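Long-range contact in kojibiose phosphorylase (Gut metagenome, PDB 6W0P), which belongs to glycoside hydrolase family 65, with an N-terminal domain, a central catalytic domain and a C-terminal domain: residues V79-N87 against E342-W350. Residues are numbered along the deposited sequence; the frame is centred on the assembly and turned at random.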
ATOM      1  N   VAL A  79      -5.434   8.250   3.148  1.00 37.41           N
ATOM      2  CA  VAL A  79      -6.883   8.468   2.892  1.00 39.23           C
ATOM      3  C   VAL A  79      -7.645   7.164   3.143  1.00 39.74           C
ATOM      4  O   VAL A  79      -7.252   6.115   2.597  1.00 40.14           O
ATOM      5  CB  VAL A  79      -7.122   9.060   1.496  1.00 38.91           C
ATOM      6  CG1 VAL A  79      -8.609   9.252   1.232  1.00 39.72           C
ATOM      7  CG2 VAL A  79      -6.382  10.383   1.371  1.00 38.49           C
ATOM      8  N   LYS A  80      -8.650   7.236   4.011  1.00 41.02           N
ATOM      9  CA  LYS A  80      -9.506   6.093   4.425  1.00 43.05           C
ATOM     10  C   LYS A  80     -10.759   6.095   3.553  1.00 43.11           C
ATOM     11  O   LYS A  80     -11.310   5.025   3.336  1.00 44.27           O
ATOM     12  CB  LYS A  80      -9.892   6.203   5.906  1.00 45.20           C
ATOM     13  CG  LYS A  80      -8.728   6.246   6.896  1.00 46.46           C
ATOM     14  CD  LYS A  80      -9.151   5.922   8.329  1.00 47.49           C
ATOM     15  CE  LYS A  80      -7.994   5.796   9.298  1.00 47.53           C
ATOM     16  NZ  LYS A  80      -8.368   5.011  10.501  1.00 47.39           N
ATOM     17  N   ARG A  81     -11.161   7.262   3.048  1.00 44.32           N
ATOM     18  CA  ARG A  81     -12.443   7.446   2.321  1.00 46.27           C
ATOM     19  C   ARG A  81     -12.251   8.427   1.146  1.00 42.22           C
ATOM     20  O   ARG A  81     -12.241   9.653   1.360  1.00 39.65           O
ATOM     21  CB  ARG A  81     -13.490   7.843   3.365  1.00 51.51           C
ATOM     22  CG  ARG A  81     -14.898   8.028   2.826  1.00 56.44           C
ATOM     23  CD  ARG A  81     -15.807   8.612   3.898  1.00 61.41           C
ATOM     24  NE  ARG A  81     -15.609   8.005   5.210  1.00 65.31           N
ATOM     25  CZ  ARG A  81     -15.686   8.654   6.376  1.00 68.58           C
ATOM     26  NH1 ARG A  81     -15.947   9.952   6.411  1.00 70.37           N
ATOM     27  NH2 ARG A  81     -15.480   8.003   7.511  1.00 68.20           N
ATOM     28  N   THR A  82     -12.113   7.883  -0.064  1.00 39.61           N
ATOM     29  CA  THR A  82     -11.987   8.659  -1.319  1.00 38.85           C
ATOM     30  C   THR A  82     -13.331   9.329  -1.612  1.00 37.44           C
ATOM     31  O   THR A  82     -14.344   8.979  -0.965  1.00 36.80           O
ATOM     32  CB  THR A  82     -11.510   7.773  -2.479  1.00 39.27           C
ATOM     33  OG1 THR A  82     -11.064   8.645  -3.522  1.00 39.15           O
ATOM     34  CG2 THR A  82     -12.584   6.829  -2.987  1.00 39.20           C
ATOM     35  N   HIS A  83     -13.347  10.287  -2.533  1.00 35.52           N
ATOM     36  CA  HIS A  83     -14.611  10.904  -3.007  1.00 35.13           C
ATOM     37  C   HIS A  83     -14.552  11.006  -4.522  1.00 34.50           C
ATOM     38  O   HIS A  83     -13.448  10.841  -5.086  1.00 33.76           O
ATOM     39  CB  HIS A  83     -14.884  12.231  -2.299  1.00 35.01           C
ATOM     40  CG  HIS A  83     -13.922  13.296  -2.680  1.00 34.23           C
ATOM     41  ND1 HIS A  83     -12.704  13.440  -2.062  1.00 33.97           N
ATOM     42  CD2 HIS A  83     -13.998  14.259  -3.615  1.00 34.07           C
ATOM     43  CE1 HIS A  83     -12.076  14.462  -2.588  1.00 34.11           C
ATOM     44  NE2 HIS A  83     -12.841  14.967  -3.560  1.00 33.61           N
ATOM     45  N   PHE A  84     -15.715  11.207  -5.137  1.00 34.69           N
ATOM     46  CA  PHE A  84     -15.907  11.126  -6.608  1.00 34.74           C
ATOM     47  C   PHE A  84     -17.163  11.909  -7.012  1.00 34.58           C
ATOM     48  O   PHE A  84     -18.122  11.952  -6.216  1.00 35.03           O
ATOM     49  CB  PHE A  84     -15.948   9.651  -7.029  1.00 34.50           C
ATOM     50  CG  PHE A  84     -16.693   8.747  -6.077  1.00 34.67           C
ATOM     51  CD1 PHE A  84     -18.075   8.656  -6.116  1.00 35.00           C
ATOM     52  CD2 PHE A  84     -16.012   7.992  -5.135  1.00 34.70           C
ATOM     53  CE1 PHE A  84     -18.763   7.839  -5.230  1.00 35.54           C
ATOM     54  CE2 PHE A  84     -16.699   7.178  -4.248  1.00 35.10           C
ATOM     55  CZ  PHE A  84     -18.076   7.114  -4.288  1.00 35.61           C
ATOM     56  N   THR A  85     -17.123  12.507  -8.208  1.00 34.19           N
ATOM     57  CA  THR A  85     -18.261  13.124  -8.949  1.00 33.73           C
ATOM     58  C   THR A  85     -19.233  12.005  -9.314  1.00 33.49           C
ATOM     59  O   THR A  85     -18.769  10.995  -9.844  1.00 32.58           O
ATOM     60  CB  THR A  85     -17.746  13.877 -10.181  1.00 34.20           C
ATOM     61  OG1 THR A  85     -16.675  14.727  -9.776  1.00 34.43           O
ATOM     62  CG2 THR A  85     -18.783  14.743 -10.856  1.00 34.96           C
ATOM     63  N   ILE A  86     -20.519  12.154  -8.988  1.00 33.58           N
ATOM     64  CA  ILE A  86     -21.489  11.016  -9.043  1.00 33.33           C
ATOM     65  C   ILE A  86     -22.398  11.157 -10.271  1.00 32.59           C
ATOM     66  O   ILE A  86     -22.820  12.274 -10.631  1.00 31.47           O
ATOM     67  CB  ILE A  86     -22.282  10.881  -7.730  1.00 33.91           C
ATOM     68  CG1 ILE A  86     -22.909  12.210  -7.304  1.00 34.79           C
ATOM     69  CG2 ILE A  86     -21.400  10.299  -6.638  1.00 34.11           C
ATOM     70  CD1 ILE A  86     -23.872  12.104  -6.145  1.00 35.65           C
ATOM     71  N   ASN A  87     -22.655  10.029 -10.919  1.00 32.23           N
ATOM     72  CA  ASN A  87     -23.725   9.912 -11.931  1.00 32.04           C
ATOM     73  C   ASN A  87     -24.978  10.489 -11.274  1.00 32.81           C
ATOM     74  O   ASN A  87     -25.270  10.146 -10.076  1.00 31.90           O
ATOM     75  CB  ASN A  87     -23.881   8.466 -12.392  1.00 31.88           C
ATOM     76  CG  ASN A  87     -24.685   8.333 -13.665  1.00 31.93           C
ATOM     77  OD1 ASN A  87     -25.025   9.344 -14.292  1.00 31.08           O
ATOM     78  ND2 ASN A  87     -25.048   7.092 -13.994  1.00 31.55           N
ATOM     79  N   GLU A 342     -16.610   8.225 -15.510  1.00 32.22           N
ATOM     80  CA  GLU A 342     -16.448   7.914 -14.068  1.00 32.81           C
ATOM     81  C   GLU A 342     -14.967   7.825 -13.708  1.00 32.43           C
ATOM     82  O   GLU A 342     -14.581   8.377 -12.654  1.00 31.80           O
ATOM     83  CB  GLU A 342     -17.167   6.608 -13.739  1.00 33.10           C
ATOM     84  CG  GLU A 342     -18.661   6.741 -13.875  1.00 33.78           C
ATOM     85  CD  GLU A 342     -19.463   5.574 -13.337  1.00 34.33           C
ATOM     86  OE1 GLU A 342     -18.848   4.557 -12.925  1.00 35.70           O
ATOM     87  OE2 GLU A 342     -20.688   5.686 -13.346  1.00 33.75           O
ATOM     88  N   ALA A 343     -14.174   7.129 -14.516  1.00 32.93           N
ATOM     89  CA  ALA A 343     -12.705   7.013 -14.309  1.00 33.64           C
ATOM     90  C   ALA A 343     -12.083   8.396 -14.008  1.00 33.52           C
ATOM     91  O   ALA A 343     -12.347   9.352 -14.763  1.00 32.91           O
ATOM     92  CB  ALA A 343     -12.066   6.355 -15.512  1.00 33.30           C
ATOM     93  N   TYR A 344     -11.320   8.487 -12.909  1.00 34.64           N
ATOM     94  CA  TYR A 344     -10.582   9.672 -12.376  1.00 35.41           C
ATOM     95  C   TYR A 344     -11.536  10.614 -11.642  1.00 34.65           C
ATOM     96  O   TYR A 344     -11.087  11.675 -11.166  1.00 33.53           O
ATOM     97  CB  TYR A 344      -9.763  10.429 -13.435  1.00 37.22           C
ATOM     98  CG  TYR A 344      -8.485   9.750 -13.868  1.00 39.40           C
ATOM     99  CD1 TYR A 344      -7.724   8.985 -12.995  1.00 41.62           C
ATOM    100  CD2 TYR A 344      -8.013   9.900 -15.164  1.00 42.18           C
ATOM    101  CE1 TYR A 344      -6.545   8.375 -13.400  1.00 43.28           C
ATOM    102  CE2 TYR A 344      -6.830   9.318 -15.585  1.00 42.66           C
ATOM    103  CZ  TYR A 344      -6.104   8.537 -14.705  1.00 44.95           C
ATOM    104  OH  TYR A 344      -4.968   7.924 -15.150  1.00 49.10           O
ATOM    105  N   SER A 345     -12.803  10.230 -11.498  1.00 34.52           N
ATOM    106  CA  SER A 345     -13.682  10.708 -10.392  1.00 34.73           C
ATOM    107  C   SER A 345     -14.006  12.200 -10.531  1.00 34.44           C
ATOM    108  O   SER A 345     -14.453  12.825  -9.528  1.00 33.59           O
ATOM    109  CB  SER A 345     -13.059  10.403  -9.040  1.00 35.58           C
ATOM    110  OG  SER A 345     -12.919   8.990  -8.832  1.00 35.92           O
ATOM    111  N   GLY A 346     -13.833  12.758 -11.736  1.00 33.63           N
ATOM    112  CA  GLY A 346     -13.990  14.201 -11.955  1.00 33.29           C
ATOM    113  C   GLY A 346     -12.954  14.971 -11.165  1.00 33.10           C
ATOM    114  O   GLY A 346     -13.204  16.205 -10.916  1.00 34.90           O
ATOM    115  N   HIS A 347     -11.860  14.295 -10.773  1.00 31.09           N
ATOM    116  CA  HIS A 347     -10.793  14.867  -9.895  1.00 30.95           C
ATOM    117  C   HIS A 347      -9.923  15.862 -10.676  1.00 29.69           C
ATOM    118  O   HIS A 347      -9.667  15.599 -11.843  1.00 28.96           O
ATOM    119  CB  HIS A 347      -9.866  13.801  -9.301  1.00 31.10           C
ATOM    120  CG  HIS A 347     -10.480  12.999  -8.209  1.00 31.78           C
ATOM    121  ND1 HIS A 347      -9.939  11.795  -7.802  1.00 32.15           N
ATOM    122  CD2 HIS A 347     -11.580  13.218  -7.456  1.00 32.19           C
ATOM    123  CE1 HIS A 347     -10.679  11.294  -6.837  1.00 32.28           C
ATOM    124  NE2 HIS A 347     -11.706  12.157  -6.609  1.00 32.93           N
ATOM    125  N   ALA A 348      -9.528  16.954 -10.022  1.00 28.89           N
ATOM    126  CA  ALA A 348      -8.484  17.907 -10.445  1.00 28.83           C
ATOM    127  C   ALA A 348      -7.137  17.325 -10.041  1.00 28.73           C
ATOM    128  O   ALA A 348      -7.039  16.748  -8.924  1.00 29.01           O
ATOM    129  CB  ALA A 348      -8.677  19.258  -9.792  1.00 28.77           C
ATOM    130  N   PHE A 349      -6.141  17.477 -10.907  1.00 28.29           N
ATOM    131  CA  PHE A 349      -4.729  17.121 -10.633  1.00 28.24           C
ATOM    132  C   PHE A 349      -3.888  18.378 -10.861  1.00 27.82           C
ATOM    133  O   PHE A 349      -4.432  19.381 -11.371  1.00 27.05           O
ATOM    134  CB  PHE A 349      -4.299  15.941 -11.508  1.00 28.71           C
ATOM    135  CG  PHE A 349      -5.046  14.655 -11.256  1.00 30.23           C
ATOM    136  CD1 PHE A 349      -6.335  14.468 -11.734  1.00 30.56           C
ATOM    137  CD2 PHE A 349      -4.468  13.632 -10.520  1.00 30.50           C
ATOM    138  CE1 PHE A 349      -7.011  13.278 -11.506  1.00 30.87           C
ATOM    139  CE2 PHE A 349      -5.161  12.460 -10.267  1.00 30.67           C
ATOM    140  CZ  PHE A 349      -6.426  12.277 -10.769  1.00 30.61           C
ATOM    141  N   TRP A 350      -2.598  18.317 -10.518  1.00 27.90           N
ATOM    142  CA  TRP A 350      -1.630  19.430 -10.714  1.00 27.91           C
ATOM    143  C   TRP A 350      -1.606  19.870 -12.193  1.00 28.59           C
ATOM    144  O   TRP A 350      -1.197  21.029 -12.421  1.00 27.72           O
ATOM    145  CB  TRP A 350      -0.252  18.989 -10.229  1.00 27.78           C
ATOM    146  CG  TRP A 350       0.448  18.095 -11.208  1.00 27.47           C
ATOM    147  CD1 TRP A 350       0.061  16.855 -11.632  1.00 27.01           C
ATOM    148  CD2 TRP A 350       1.683  18.392 -11.877  1.00 27.06           C
ATOM    149  NE1 TRP A 350       0.966  16.370 -12.533  1.00 27.25           N
ATOM    150  CE2 TRP A 350       1.966  17.296 -12.714  1.00 27.32           C
ATOM    151  CE3 TRP A 350       2.555  19.487 -11.870  1.00 27.66           C
ATOM    152  CZ2 TRP A 350       3.116  17.253 -13.509  1.00 27.72           C
ATOM    153  CZ3 TRP A 350       3.687  19.446 -12.658  1.00 27.68           C
ATOM    154  CH2 TRP A 350       3.953  18.353 -13.488  1.00 27.56           C
TER
HETATM  155  O   HOH W   1     -12.355   8.026  -6.233  1.00 45.53           O
HETATM  156  O   HOH W   2     -16.407   9.127 -10.706  1.00 39.03           O
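His347 turns the edge of its imidazole toward one face of His83 in a T-shaped pair, ring centres 5.3 Å apart and planes at 59°. NE2 of His347 lies above that face, offset toward the rim, while CB of Ser345 sits over the centre of one face of the His347 ring. At the edge of the same ring, close to its plane, His347 NE2 donates to the backbone O of His83 (2.7 Å). This bond is bent, 145° at the hydrogen, and the donor is tilted from the carbonyl plane. The bond to His83 O and the Ser345 CB on one face fix the rotation of the His347 ring. NE2 of His83 is engaged elsewhere, by the backbone N of Arg401 and Asn402.

The contact joins two family 65 domains: strand 83-85, which pairs antiparallel with strand 64-66 in the N-terminal domain, meets the loop of the catalytic domain that leads into helix 351-361. That loop is folded by two overlapping turns, a type II turn from Glu342 to Ser345 and a type I' turn from Tyr344 to His347.

Thr85 grips Ser345 O twice from one face of its carbonyl plane: backbone N donates at 3.0 Å in a nearly straight bond, and OG1 donates at 2.9 Å. The threonine hydroxyl stands beside its own backbone N (chi1 -50°), which lets both donors converge on the carbonyl oxygen of the buried Ser345. OG1 also packs 3.5 Å from CA of Gly346. Alongside, CB of Phe84 rests 3.6 Å from CB of Ser345, and the Phe84 ring goes on to an edge-to-face contact with Trp180. A water bridges OG of Ser345 to OG1 of Thr82, whose hydroxyl also bonds Ala406 O.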